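Beta-hexosaminidase Amuc_2018 (Akkermansia muciniphila, PDB 6JEB) removes terminal non-reducing N-acetylglucosamine and N-acetylgalactosamine units from glycans and chitobiose, as a zinc-containing glycoside hydrolase of family 20. Local coordinates at residues A[165-170]-A[240-245]; A[21-26]-A[70-75]; A[204-209]-A[268-273]. All blocks are in the same frame, centred on the assembly; numbering follows the deposited sequence. Where two conformers were deposited one is given.

Contact 2 comes first along the chain, in the family 20 domain 2 region, where helix 55-73 meets the loop ahead of strand 25-30. Contacts 1 and 3 follow in the catalytic barrel region, and their segments alternate in sequence: 165-170, 204-209, 240-245, 268-273. Helix 230-246 supplies half of contact 1, and the loop preceding it supplies half of contact 3. The centres of contacts 1 and 3 lie about 30 Å apart, whereas those of contacts 2 and 3 are about 64 Å apart, on opposite sides of the chain's centre. The three thus use different chemistry in separate places: a surface salt-bridge network, leucine packing and a zinc site.

Contact 1: residues A[165-170]-A[240-245]; sequences YTKQEL and FNELKD
Lys-167 forms a surface salt-bridge network with Glu-242 and Asp-245, linking the first turn of helix 167-178 to the last turns of helix 230-246 on the outside of the catalytic barrel. The backbones stay well apart, with 8.6 Å between CA of Lys-167 and CA of Glu-242, so a long side chain is needed to span the gap. With CG anti to the backbone N (chi1 -179°) and a bend further out, the lysine reaches across and crosses both acidic side chains at about a right angle. Its NZ gives a hydrogen bond to Glu-242 OE1 at 2.8 Å, on the syn side and 23° out of the carboxylate plane. A second, weak bond runs from Lys-167 NZ to Asp-245 OD2 at 2.9 Å, less certain because Asp-245 has two modelled conformers. The stronger partner of Asp-245 OD2 is Lys-171, one turn further along the lysine's own helix. Were Lys-167 replaced by an alanine, Glu-242 would probably lose its cationic mate, while Asp-245 could still keep Lys-171. Thr-166 is the N-cap, its short hydroxyl placed to take a first-turn N-H: Glu-169 N donates to Thr-166 OG1 at 2.9 Å. Glu-169 is long enough to return the bond, its OE1 accepting from Thr-166 N at 3.0 Å. The arrangement is a capping box beside an interhelical salt-bridge network, joining neighbouring outer helices of a TIM barrel.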
ATOM      1  N   TYR A 165     -14.986   3.988   9.718  1.00 11.93           N
ATOM      2  CA  TYR A 165     -14.801   2.715  10.399  1.00 12.11           C
ATOM      3  C   TYR A 165     -15.096   2.874  11.883  1.00 12.46           C
ATOM      4  O   TYR A 165     -14.938   3.954  12.452  1.00 14.16           O
ATOM      5  CB  TYR A 165     -13.362   2.209  10.203  1.00 12.47           C
ATOM      6  CG  TYR A 165     -13.098   1.922   8.750  1.00 11.40           C
ATOM      7  CD1 TYR A 165     -13.727   0.854   8.114  1.00 12.86           C
ATOM      8  CD2 TYR A 165     -12.267   2.744   7.996  1.00 12.35           C
ATOM      9  CE1 TYR A 165     -13.530   0.611   6.770  1.00 12.12           C
ATOM     10  CE2 TYR A 165     -12.059   2.506   6.654  1.00 13.28           C
ATOM     11  CZ  TYR A 165     -12.695   1.442   6.044  1.00 13.38           C
ATOM     12  OH  TYR A 165     -12.498   1.215   4.702  1.00 14.65           O
ATOM     13  N   THR A 166     -15.554   1.796  12.508  1.00 13.93           N
ATOM     14  CA  THR A 166     -15.557   1.764  13.963  1.00 13.55           C
ATOM     15  C   THR A 166     -14.217   1.226  14.450  1.00 13.14           C
ATOM     16  O   THR A 166     -13.488   0.549  13.717  1.00 14.02           O
ATOM     17  CB  THR A 166     -16.672   0.867  14.502  1.00 14.73           C
ATOM     18  OG1 THR A 166     -16.381  -0.498  14.171  1.00 15.91           O
ATOM     19  CG2 THR A 166     -18.015   1.254  13.907  1.00 15.94           C
ATOM     20  N   LYS A 167     -13.897   1.532  15.711  1.00 13.98           N
ATOM     21  CA  LYS A 167     -12.691   0.973  16.314  1.00 14.58           C
ATOM     22  C   LYS A 167     -12.723  -0.550  16.278  1.00 14.16           C
ATOM     23  O   LYS A 167     -11.707  -1.195  15.995  1.00 15.63           O
ATOM     24  CB  LYS A 167     -12.532   1.488  17.748  1.00 17.75           C
ATOM     25  CG  LYS A 167     -11.288   0.977  18.470  1.00 20.33           C
ATOM     26  CD  LYS A 167     -11.125   1.684  19.812  1.00 23.87           C
ATOM     27  CE  LYS A 167      -9.689   2.073  20.062  1.00 25.55           C
ATOM     28  NZ  LYS A 167      -9.518   2.859  21.324  1.00 24.80           N
ATOM     29  N   GLN A 168     -13.892  -1.139  16.537  1.00 15.26           N
ATOM     30  CA  GLN A 168     -14.023  -2.592  16.498  1.00 17.15           C
ATOM     31  C   GLN A 168     -13.769  -3.142  15.095  1.00 14.93           C
ATOM     32  O   GLN A 168     -13.131  -4.194  14.940  1.00 16.11           O
ATOM     33  CB  GLN A 168     -15.411  -2.977  17.005  1.00 20.32           C
ATOM     34  CG  GLN A 168     -15.600  -4.446  17.286  1.00 25.24           C
ATOM     35  CD  GLN A 168     -16.901  -4.717  18.026  1.00 26.97           C
ATOM     36  OE1 GLN A 168     -16.967  -4.607  19.254  1.00 31.68           O
ATOM     37  NE2 GLN A 168     -17.948  -5.061  17.282  1.00 27.97           N
ATOM     38  N   GLU A 169     -14.245  -2.445  14.057  1.00 14.17           N
ATOM     39  CA  GLU A 169     -13.954  -2.878  12.692  1.00 13.82           C
ATOM     40  C   GLU A 169     -12.461  -2.826  12.391  1.00 12.42           C
ATOM     41  O   GLU A 169     -11.928  -3.710  11.713  1.00 13.17           O
ATOM     42  CB  GLU A 169     -14.717  -2.027  11.678  1.00 14.82           C
ATOM     43  CG  GLU A 169     -16.180  -2.378  11.532  1.00 16.20           C
ATOM     44  CD  GLU A 169     -16.891  -1.415  10.593  1.00 17.97           C
ATOM     45  OE1 GLU A 169     -16.498  -0.223  10.563  1.00 16.65           O
ATOM     46  OE2 GLU A 169     -17.832  -1.849   9.882  1.00 22.49           O
ATOM     47  N   LEU A 170     -11.776  -1.770  12.838  1.00 12.33           N
ATOM     48  CA  LEU A 170     -10.347  -1.681  12.553  1.00 12.24           C
ATOM     49  C   LEU A 170      -9.564  -2.752  13.308  1.00 11.72           C
ATOM     50  O   LEU A 170      -8.609  -3.325  12.763  1.00 13.18           O
ATOM     51  CB  LEU A 170      -9.833  -0.274  12.841  1.00 12.23           C
ATOM     52  CG  LEU A 170     -10.413   0.791  11.906  1.00 13.03           C
ATOM     53  CD1 LEU A 170     -10.001   2.184  12.348  1.00 14.88           C
ATOM     54  CD2 LEU A 170      -9.997   0.552  10.456  1.00 13.66           C
ATOM     55  N   PHE A 240      -2.838   9.649  17.492  1.00 14.18           N
ATOM     56  CA  PHE A 240      -1.782   8.651  17.616  1.00 14.44           C
ATOM     57  C   PHE A 240      -2.055   7.676  18.756  1.00 13.68           C
ATOM     58  O   PHE A 240      -1.669   6.505  18.664  1.00 15.04           O
ATOM     59  CB  PHE A 240      -0.421   9.327  17.795  1.00 14.35           C
ATOM     60  CG  PHE A 240      -0.002  10.194  16.633  1.00 14.30           C
ATOM     61  CD1 PHE A 240      -0.576  10.055  15.379  1.00 15.05           C
ATOM     62  CD2 PHE A 240       0.979  11.163  16.811  1.00 15.78           C
ATOM     63  CE1 PHE A 240      -0.175  10.865  14.317  1.00 15.71           C
ATOM     64  CE2 PHE A 240       1.385  11.976  15.762  1.00 15.53           C
ATOM     65  CZ  PHE A 240       0.806  11.828  14.510  1.00 15.68           C
ATOM     66  N   ASN A 241      -2.693   8.135  19.838  1.00 14.45           N
ATOM     67  CA  ASN A 241      -3.069   7.215  20.909  0.50 15.11           C
ATOM     68  C   ASN A 241      -4.061   6.169  20.411  1.00 15.30           C
ATOM     69  O   ASN A 241      -3.957   4.986  20.765  1.00 15.78           O
ATOM     70  CB  ASN A 241      -3.627   7.989  22.106  0.50 17.74           C
ATOM     71  CG  ASN A 241      -2.545   8.716  22.887  0.50 21.77           C
ATOM     72  OD1 ASN A 241      -1.368   8.354  22.825  0.50 25.29           O
ATOM     73  ND2 ASN A 241      -2.941   9.743  23.634  0.50 22.45           N
ATOM     74  N   GLU A 242      -5.027   6.578  19.581  1.00 14.89           N
ATOM     75  CA  GLU A 242      -5.940   5.598  18.997  1.00 14.80           C
ATOM     76  C   GLU A 242      -5.189   4.622  18.110  1.00 14.42           C
ATOM     77  O   GLU A 242      -5.452   3.413  18.140  1.00 15.83           O
ATOM     78  CB  GLU A 242      -7.033   6.287  18.178  1.00 15.77           C
ATOM     79  CG  GLU A 242      -7.988   7.078  19.014  1.00 17.83           C
ATOM     80  CD  GLU A 242      -8.577   6.244  20.131  1.00 19.15           C
ATOM     81  OE1 GLU A 242      -9.248   5.232  19.823  1.00 19.02           O
ATOM     82  OE2 GLU A 242      -8.360   6.598  21.307  1.00 21.52           O
ATOM     83  N   LEU A 243      -4.249   5.127  17.309  1.00 13.60           N
ATOM     84  CA  LEU A 243      -3.485   4.239  16.440  1.00 14.09           C
ATOM     85  C   LEU A 243      -2.657   3.255  17.254  1.00 12.99           C
ATOM     86  O   LEU A 243      -2.497   2.097  16.855  1.00 13.91           O
ATOM     87  CB  LEU A 243      -2.601   5.053  15.501  1.00 13.14           C
ATOM     88  CG  LEU A 243      -3.332   6.007  14.545  1.00 12.66           C
ATOM     89  CD1 LEU A 243      -2.332   6.695  13.616  1.00 14.01           C
ATOM     90  CD2 LEU A 243      -4.418   5.280  13.752  1.00 14.70           C
ATOM     91  N   LYS A 244      -2.123   3.697  18.399  1.00 14.88           N
ATOM     92  CA  LYS A 244      -1.380   2.792  19.276  1.00 15.53           C
ATOM     93  C   LYS A 244      -2.269   1.653  19.766  1.00 16.20           C
ATOM     94  O   LYS A 244      -1.838   0.491  19.822  1.00 17.10           O
ATOM     95  CB  LYS A 244      -0.805   3.581  20.459  1.00 18.44           C
ATOM     96  CG  LYS A 244      -0.065   2.737  21.483  1.00 21.31           C
ATOM     97  CD  LYS A 244       1.236   2.208  20.934  1.00 27.33           C
ATOM     98  CE  LYS A 244       2.002   1.424  22.002  1.00 31.56           C
ATOM     99  NZ  LYS A 244       3.341   0.963  21.533  1.00 34.86           N
ATOM    100  N   ASP A 245      -3.517   1.970  20.115  1.00 16.74           N
ATOM    101  CA  ASP A 245      -4.424   0.935  20.590  0.50 17.13           C
ATOM    102  C   ASP A 245      -4.825  -0.019  19.470  1.00 17.10           C
ATOM    103  O   ASP A 245      -4.930  -1.230  19.699  1.00 17.97           O
ATOM    104  CB  ASP A 245      -5.653   1.579  21.227  0.50 17.92           C
ATOM    105  CG  ASP A 245      -6.519   0.579  21.945  0.50 23.17           C
ATOM    106  OD1 ASP A 245      -5.980  -0.191  22.764  0.50 27.26           O
ATOM    107  OD2 ASP A 245      -7.737   0.568  21.702  0.50 26.26           O
TER

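Contact 2: residues A[21-26]-A[70-75]; sequences KTLQLL and DQLAGQ
The peptide group between Lys-21 and Thr-22 presents one face to Leu-72, whose methyl CD2 sits almost squarely above it, 3.8 Å from Lys-21 C and 3.7 Å from Lys-21 O. The other notable flat groups are the amides of Gln-71 and Gln-75. Gln-71 NE2 donates to Gln-75 OE1 at 2.9 Å, the N-H pointing nearly in its own amide plane but arriving tilted 28° from the carbonyl plane of Gln-75. Gln-71 also engages the N-terminal residues Gln-3 and Ser-5, so both ends of its amide are used.

Leu-72 carries the contact. Its CG lies anti to the backbone N (chi1 175°), which sends the branched end toward the 21-26 backbone. There CD2 meets Leu-23 CD1 at 3.8 Å, while the same Leu-23 CD1 lies 3.9 Å from Leu-72 CB; the two side chains run alongside each other, pointing opposite ways. Leucine suits the place of Leu-72 because its branched apolar end can touch a methyl and a peptide face together; Leu-23 is a buried apolar side chain packed against Leu-72, Ile-79 and Leu-68. Ile-79 also touches Leu-72, tying helix 55-73 to the sheet of this domain.

Thr-22 turns away and instead shapes its own loop: its OG1 accepts from Gln-24 N at 3.2 Å, forming an ST turn. No hydrogen bond crosses between the two segments, where apolar shape fit at Leu-72 is probably what matters. The polar tie lies just outside them: Arg-69 NH2, on the same helix, bonds to Leu-23 O and adds a directional link between helix and loop.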
ATOM      1  N   LYS A  21      -0.616 -36.430  -8.046  1.00 21.10           N
ATOM      2  CA  LYS A  21      -2.053 -36.221  -8.155  1.00 23.48           C
ATOM      3  C   LYS A  21      -2.689 -35.930  -6.807  1.00 22.77           C
ATOM      4  O   LYS A  21      -3.920 -35.865  -6.703  1.00 24.06           O
ATOM      5  CB  LYS A  21      -2.730 -37.409  -8.843  1.00 25.77           C
ATOM      6  CG  LYS A  21      -2.418 -37.479 -10.323  1.00 29.32           C
ATOM      7  CD  LYS A  21      -3.054 -38.684 -10.984  1.00 34.90           C
ATOM      8  CE  LYS A  21      -2.667 -38.739 -12.452  1.00 39.22           C
ATOM      9  NZ  LYS A  21      -3.248 -39.915 -13.145  1.00 42.43           N
ATOM     10  N   THR A  22      -1.874 -35.752  -5.774  1.00 21.42           N
ATOM     11  CA  THR A  22      -2.341 -35.335  -4.468  1.00 21.80           C
ATOM     12  C   THR A  22      -1.351 -34.326  -3.915  1.00 21.01           C
ATOM     13  O   THR A  22      -0.155 -34.378  -4.215  1.00 21.87           O
ATOM     14  CB  THR A  22      -2.483 -36.522  -3.500  1.00 22.99           C
ATOM     15  OG1 THR A  22      -2.911 -36.040  -2.223  1.00 23.67           O
ATOM     16  CG2 THR A  22      -1.159 -37.267  -3.340  1.00 23.10           C
ATOM     17  N   LEU A  23      -1.874 -33.385  -3.133  1.00 19.29           N
ATOM     18  CA  LEU A  23      -1.064 -32.399  -2.432  1.00 17.97           C
ATOM     19  C   LEU A  23      -1.329 -32.438  -0.934  1.00 19.80           C
ATOM     20  O   LEU A  23      -1.119 -31.439  -0.237  1.00 21.59           O
ATOM     21  CB  LEU A  23      -1.275 -31.000  -3.018  1.00 16.86           C
ATOM     22  CG  LEU A  23      -0.541 -30.767  -4.340  1.00 17.28           C
ATOM     23  CD1 LEU A  23      -1.129 -29.586  -5.104  1.00 18.10           C
ATOM     24  CD2 LEU A  23       0.958 -30.571  -4.092  1.00 17.59           C
ATOM     25  N   GLN A  24      -1.798 -33.581  -0.436  1.00 20.54           N
ATOM     26  CA  GLN A  24      -1.960 -33.783   0.993  1.00 20.77           C
ATOM     27  C   GLN A  24      -0.658 -33.454   1.705  1.00 18.81           C
ATOM     28  O   GLN A  24       0.417 -33.887   1.293  1.00 19.33           O
ATOM     29  CB  GLN A  24      -2.335 -35.245   1.255  1.00 24.56           C
ATOM     30  CG  GLN A  24      -2.289 -35.649   2.717  1.00 28.92           C
ATOM     31  CD  GLN A  24      -2.469 -37.148   2.919  1.00 37.02           C
ATOM     32  OE1 GLN A  24      -3.079 -37.827   2.091  1.00 39.42           O
ATOM     33  NE2 GLN A  24      -1.934 -37.670   4.022  1.00 39.30           N
ATOM     34  N   LEU A  25      -0.757 -32.673   2.767  1.00 17.40           N
ATOM     35  CA  LEU A  25       0.429 -32.253   3.499  1.00 17.42           C
ATOM     36  C   LEU A  25       0.870 -33.400   4.408  1.00 17.26           C
ATOM     37  O   LEU A  25       0.165 -33.757   5.358  1.00 17.91           O
ATOM     38  CB  LEU A  25       0.104 -30.984   4.274  1.00 20.98           C
ATOM     39  CG  LEU A  25       1.266 -30.155   4.791  1.00 20.67           C
ATOM     40  CD1 LEU A  25       2.271 -29.832   3.676  1.00 16.88           C
ATOM     41  CD2 LEU A  25       0.744 -28.877   5.458  1.00 18.68           C
ATOM     42  N   LEU A  26       2.037 -33.984   4.111  1.00 15.80           N
ATOM     43  CA  LEU A  26       2.556 -35.133   4.847  1.00 16.96           C
ATOM     44  C   LEU A  26       3.423 -34.731   6.030  1.00 15.85           C
ATOM     45  O   LEU A  26       3.529 -35.491   7.005  1.00 17.64           O
ATOM     46  CB  LEU A  26       3.400 -36.011   3.919  1.00 18.33           C
ATOM     47  CG  LEU A  26       2.682 -36.587   2.701  1.00 21.11           C
ATOM     48  CD1 LEU A  26       3.673 -37.319   1.803  1.00 20.75           C
ATOM     49  CD2 LEU A  26       1.569 -37.515   3.161  1.00 25.60           C
ATOM     50  N   ASP A  70      -4.759 -25.144  -6.394  1.00 16.15           N
ATOM     51  CA  ASP A  70      -5.601 -24.591  -7.449  1.00 16.54           C
ATOM     52  C   ASP A  70      -5.160 -25.095  -8.819  1.00 16.87           C
ATOM     53  O   ASP A  70      -5.997 -25.418  -9.672  1.00 18.33           O
ATOM     54  CB  ASP A  70      -5.601 -23.062  -7.388  1.00 17.22           C
ATOM     55  CG  ASP A  70      -6.307 -22.523  -6.144  1.00 18.99           C
ATOM     56  OD1 ASP A  70      -7.075 -23.278  -5.507  1.00 19.87           O
ATOM     57  OD2 ASP A  70      -6.097 -21.339  -5.805  1.00 16.78           O
ATOM     58  N   GLN A  71      -3.846 -25.187  -9.044  1.00 16.38           N
ATOM     59  CA  GLN A  71      -3.358 -25.746 -10.300  1.00 17.13           C
ATOM     60  C   GLN A  71      -3.779 -27.205 -10.458  1.00 17.27           C
ATOM     61  O   GLN A  71      -4.312 -27.604 -11.506  1.00 19.78           O
ATOM     62  CB  GLN A  71      -1.836 -25.601 -10.398  1.00 17.48           C
ATOM     63  CG  GLN A  71      -1.307 -26.095 -11.743  1.00 19.87           C
ATOM     64  CD  GLN A  71       0.190 -25.901 -11.909  1.00 23.15           C
ATOM     65  OE1 GLN A  71       0.825 -25.175 -11.141  1.00 24.66           O
ATOM     66  NE2 GLN A  71       0.759 -26.541 -12.923  1.00 25.83           N
ATOM     67  N   LEU A  72      -3.564 -28.015  -9.420  1.00 17.08           N
ATOM     68  CA  LEU A  72      -3.905 -29.432  -9.503  1.00 18.51           C
ATOM     69  C   LEU A  72      -5.397 -29.632  -9.747  1.00 20.01           C
ATOM     70  O   LEU A  72      -5.798 -30.553 -10.470  1.00 21.63           O
ATOM     71  CB  LEU A  72      -3.460 -30.146  -8.224  1.00 18.86           C
ATOM     72  CG  LEU A  72      -3.831 -31.625  -8.083  1.00 19.88           C
ATOM     73  CD1 LEU A  72      -3.240 -32.462  -9.218  1.00 20.60           C
ATOM     74  CD2 LEU A  72      -3.383 -32.155  -6.720  1.00 21.06           C
ATOM     75  N   ALA A  73      -6.235 -28.762  -9.171  1.00 20.78           N
ATOM     76  CA  ALA A  73      -7.680 -28.890  -9.355  1.00 23.30           C
ATOM     77  C   ALA A  73      -8.074 -28.780 -10.820  1.00 26.05           C
ATOM     78  O   ALA A  73      -9.070 -29.381 -11.240  1.00 29.03           O
ATOM     79  CB  ALA A  73      -8.413 -27.841  -8.518  1.00 23.72           C
ATOM     80  N   GLY A  74      -7.312 -28.029 -11.611  1.00 25.60           N
ATOM     81  CA  GLY A  74      -7.544 -27.908 -13.035  1.00 27.78           C
ATOM     82  C   GLY A  74      -6.680 -28.791 -13.909  1.00 27.83           C
ATOM     83  O   GLY A  74      -6.754 -28.684 -15.138  1.00 29.16           O
ATOM     84  N   GLN A  75      -5.867 -29.668 -13.317  1.00 28.09           N
ATOM     85  CA  GLN A  75      -4.934 -30.524 -14.049  1.00 29.81           C
ATOM     86  C   GLN A  75      -5.115 -31.953 -13.559  1.00 32.88           C
ATOM     87  O   GLN A  75      -4.314 -32.452 -12.758  1.00 30.07           O
ATOM     88  CB  GLN A  75      -3.488 -30.067 -13.843  1.00 30.86           C
ATOM     89  CG  GLN A  75      -2.882 -29.354 -15.027  1.00 35.45           C
ATOM     90  CD  GLN A  75      -1.488 -28.823 -14.743  1.00 35.63           C
ATOM     91  OE1 GLN A  75      -1.268 -27.617 -14.745  1.00 37.06           O
ATOM     92  NE2 GLN A  75      -0.539 -29.726 -14.505  1.00 33.75           N
TER

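Contact 3: residues A[204-209]-A[268-273]; sequences FFCFPK and PLCREA. With ZN (zinc ion), chain B.
Cys-206 and Cys-270 meet through a zinc ion, and Pro-268 packs on Phe-207, to one side of the metal; the two cysteines and the proline bury the most surface here. Zinc is bound by Cys-206 SG at 2.3 Å and by Cys-270 SG at 2.4 Å, with an S-Zn-S angle of about 116°, somewhat wider than the tetrahedral ideal but within the range expected of a four-sulfur site. The sulfurs themselves are 4.0 Å apart, Cys-206 SG to Cys-270 SG, too far for a disulfide. Cys-206 holds SG anti to its carbonyl carbon (chi1 -57°), turning the sulfur from an irregular loop toward the metal, while Cys-270 reaches it from the first turn of helix 268-277. Cys-226 and Cys-267 complete the site, the latter forming a CxxC pair with Cys-270, and Trp-264 touches both cysteines of this contact.

Pro-268 opens that helix; proline suits the first turn, where the amide needs no acceptor within its own helix. Its ring carbon CD approaches Phe-207 CZ at 4.1 Å, an oblique apolar contact. The Phe-207 carbonyl is used too: Lys-209 NZ donates to Phe-207 O at 2.8 Å, in the carbonyl plane on a lone pair, and also pairs with Glu-223.

Four sulfur ligands are consistent with a structural rather than catalytic zinc. Their thiolate charge would probably be offset partly by the cation, which joins two segments that otherwise meet directly at Phe-207 and Pro-268.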
ATOM      1  N   PHE A 204      -7.933  24.428  13.358  1.00 14.08           N
ATOM      2  CA  PHE A 204      -6.609  23.813  13.293  1.00 13.66           C
ATOM      3  C   PHE A 204      -5.720  24.428  12.217  1.00 13.68           C
ATOM      4  O   PHE A 204      -4.563  24.014  12.090  1.00 15.43           O
ATOM      5  CB  PHE A 204      -6.707  22.307  13.001  1.00 13.27           C
ATOM      6  CG  PHE A 204      -7.375  21.490  14.081  1.00 13.68           C
ATOM      7  CD1 PHE A 204      -7.710  22.030  15.319  1.00 14.44           C
ATOM      8  CD2 PHE A 204      -7.653  20.145  13.847  1.00 13.70           C
ATOM      9  CE1 PHE A 204      -8.331  21.233  16.306  1.00 15.14           C
ATOM     10  CE2 PHE A 204      -8.267  19.342  14.814  1.00 13.91           C
ATOM     11  CZ  PHE A 204      -8.609  19.888  16.046  1.00 14.57           C
ATOM     12  N   PHE A 205      -6.216  25.398  11.451  1.00 13.69           N
ATOM     13  CA  PHE A 205      -5.555  25.859  10.239  1.00 13.91           C
ATOM     14  C   PHE A 205      -5.156  27.325  10.356  1.00 13.64           C
ATOM     15  O   PHE A 205      -5.734  28.089  11.134  1.00 15.65           O
ATOM     16  CB  PHE A 205      -6.454  25.613   9.018  1.00 13.53           C
ATOM     17  CG  PHE A 205      -6.662  24.153   8.745  1.00 13.39           C
ATOM     18  CD1 PHE A 205      -7.546  23.408   9.521  1.00 13.34           C
ATOM     19  CD2 PHE A 205      -5.920  23.509   7.771  1.00 14.49           C
ATOM     20  CE1 PHE A 205      -7.695  22.038   9.309  1.00 13.65           C
ATOM     21  CE2 PHE A 205      -6.069  22.148   7.540  1.00 13.67           C
ATOM     22  CZ  PHE A 205      -6.959  21.406   8.306  1.00 13.62           C
ATOM     23  N   CYS A 206      -4.149  27.709   9.561  1.00 14.32           N
ATOM     24  CA  CYS A 206      -3.640  29.079   9.602  1.00 15.07           C
ATOM     25  C   CYS A 206      -4.729  30.092   9.269  1.00 16.06           C
ATOM     26  O   CYS A 206      -4.784  31.178   9.864  1.00 17.66           O
ATOM     27  CB  CYS A 206      -2.484  29.238   8.613  1.00 14.81           C
ATOM     28  SG  CYS A 206      -1.099  28.102   8.857  1.00 15.82           S
ATOM     29  N   PHE A 207      -5.587  29.762   8.305  1.00 15.76           N
ATOM     30  CA  PHE A 207      -6.636  30.659   7.824  1.00 16.15           C
ATOM     31  C   PHE A 207      -7.963  29.918   7.935  1.00 15.18           C
ATOM     32  O   PHE A 207      -8.461  29.347   6.954  1.00 17.29           O
ATOM     33  CB  PHE A 207      -6.335  31.149   6.406  1.00 17.27           C
ATOM     34  CG  PHE A 207      -5.097  32.000   6.323  1.00 16.97           C
ATOM     35  CD1 PHE A 207      -5.164  33.366   6.580  1.00 17.76           C
ATOM     36  CD2 PHE A 207      -3.863  31.438   6.025  1.00 17.86           C
ATOM     37  CE1 PHE A 207      -4.031  34.156   6.532  1.00 18.02           C
ATOM     38  CE2 PHE A 207      -2.718  32.226   5.965  1.00 17.60           C
ATOM     39  CZ  PHE A 207      -2.807  33.589   6.217  1.00 18.03           C
ATOM     40  N   PRO A 208      -8.564  29.911   9.123  1.00 15.95           N
ATOM     41  CA  PRO A 208      -9.804  29.150   9.320  1.00 16.50           C
ATOM     42  C   PRO A 208     -10.929  29.670   8.437  1.00 17.86           C
ATOM     43  O   PRO A 208     -11.178  30.879   8.343  1.00 19.41           O
ATOM     44  CB  PRO A 208     -10.112  29.350  10.811  1.00 17.51           C
ATOM     45  CG  PRO A 208      -8.793  29.695  11.423  1.00 19.94           C
ATOM     46  CD  PRO A 208      -8.076  30.510  10.376  1.00 17.37           C
ATOM     47  N   LYS A 209     -11.612  28.733   7.783  1.00 17.28           N
ATOM     48  CA  LYS A 209     -12.721  29.030   6.884  1.00 18.66           C
ATOM     49  C   LYS A 209     -13.902  28.194   7.359  1.00 18.81           C
ATOM     50  O   LYS A 209     -14.054  27.030   6.965  1.00 18.40           O
ATOM     51  CB  LYS A 209     -12.340  28.730   5.437  1.00 18.55           C
ATOM     52  CG  LYS A 209     -11.175  29.588   4.931  1.00 21.46           C
ATOM     53  CD  LYS A 209     -10.598  29.025   3.630  1.00 23.01           C
ATOM     54  CE  LYS A 209      -9.319  29.724   3.228  1.00 25.50           C
ATOM     55  NZ  LYS A 209      -8.217  29.390   4.160  1.00 21.16           N
ATOM     56  N   PRO A 268       0.064  34.700   9.944  1.00 16.50           N
ATOM     57  CA  PRO A 268       0.675  35.617  10.916  1.00 17.04           C
ATOM     58  C   PRO A 268       1.284  34.905  12.109  1.00 16.90           C
ATOM     59  O   PRO A 268       2.251  35.416  12.690  1.00 19.08           O
ATOM     60  CB  PRO A 268      -0.488  36.539  11.322  1.00 17.77           C
ATOM     61  CG  PRO A 268      -1.715  35.729  11.035  1.00 20.59           C
ATOM     62  CD  PRO A 268      -1.384  34.922   9.807  1.00 17.92           C
ATOM     63  N   LEU A 269       0.753  33.738  12.492  1.00 15.33           N
ATOM     64  CA  LEU A 269       1.361  32.977  13.578  1.00 14.21           C
ATOM     65  C   LEU A 269       2.648  32.307  13.120  1.00 15.07           C
ATOM     66  O   LEU A 269       3.667  32.354  13.819  1.00 17.24           O
ATOM     67  CB  LEU A 269       0.386  31.919  14.095  1.00 14.29           C
ATOM     68  CG  LEU A 269      -0.942  32.445  14.640  1.00 14.65           C
ATOM     69  CD1 LEU A 269      -1.804  31.266  15.077  1.00 17.00           C
ATOM     70  CD2 LEU A 269      -0.721  33.414  15.791  1.00 17.00           C
ATOM     71  N   CYS A 270       2.616  31.663  11.949  1.00 15.75           N
ATOM     72  CA  CYS A 270       3.807  30.969  11.463  1.00 16.26           C
ATOM     73  C   CYS A 270       4.938  31.937  11.136  1.00 16.62           C
ATOM     74  O   CYS A 270       6.111  31.598  11.335  1.00 18.90           O
ATOM     75  CB  CYS A 270       3.470  30.099  10.251  1.00 16.17           C
ATOM     76  SG  CYS A 270       2.438  28.656  10.638  1.00 16.54           S
ATOM     77  N   ARG A 271       4.618  33.137  10.641  1.00 17.21           N
ATOM     78  CA  ARG A 271       5.670  34.108  10.348  1.00 18.21           C
ATOM     79  C   ARG A 271       6.507  34.408  11.583  1.00 19.53           C
ATOM     80  O   ARG A 271       7.742  34.390  11.528  1.00 20.50           O
ATOM     81  CB  ARG A 271       5.066  35.398   9.792  1.00 18.41           C
ATOM     82  CG  ARG A 271       4.692  35.279   8.344  1.00 19.04           C
ATOM     83  CD  ARG A 271       3.977  36.512   7.857  1.00 20.60           C
ATOM     84  NE  ARG A 271       3.886  36.485   6.405  1.00 23.19           N
ATOM     85  CZ  ARG A 271       3.370  37.454   5.662  1.00 26.02           C
ATOM     86  NH1 ARG A 271       2.894  38.556   6.232  1.00 28.72           N
ATOM     87  NH2 ARG A 271       3.339  37.316   4.344  1.00 26.17           N
ATOM     88  N   GLU A 272       5.853  34.692  12.713  1.00 19.56           N
ATOM     89  CA  GLU A 272       6.605  35.019  13.921  1.00 21.04           C
ATOM     90  C   GLU A 272       7.240  33.787  14.547  1.00 21.25           C
ATOM     91  O   GLU A 272       8.308  33.891  15.161  1.00 22.22           O
ATOM     92  CB  GLU A 272       5.719  35.734  14.938  1.00 21.58           C
ATOM     93  CG  GLU A 272       5.603  37.209  14.700  1.00 23.71           C
ATOM     94  CD  GLU A 272       6.954  37.918  14.716  1.00 26.08           C
ATOM     95  OE1 GLU A 272       7.698  37.819  15.717  1.00 27.42           O
ATOM     96  OE2 GLU A 272       7.280  38.569  13.712  1.00 29.26           O
ATOM     97  N   ALA A 273       6.606  32.620  14.419  1.00 19.08           N
ATOM     98  CA  ALA A 273       7.242  31.404  14.910  1.00 20.01           C
ATOM     99  C   ALA A 273       8.538  31.132  14.163  1.00 20.17           C
ATOM    100  O   ALA A 273       9.536  30.726  14.771  1.00 22.44           O
ATOM    101  CB  ALA A 273       6.293  30.220  14.785  1.00 21.29           C
TER
HETATM  102 ZN    ZN B 501       0.088  28.976  10.680  1.00 16.03          ZN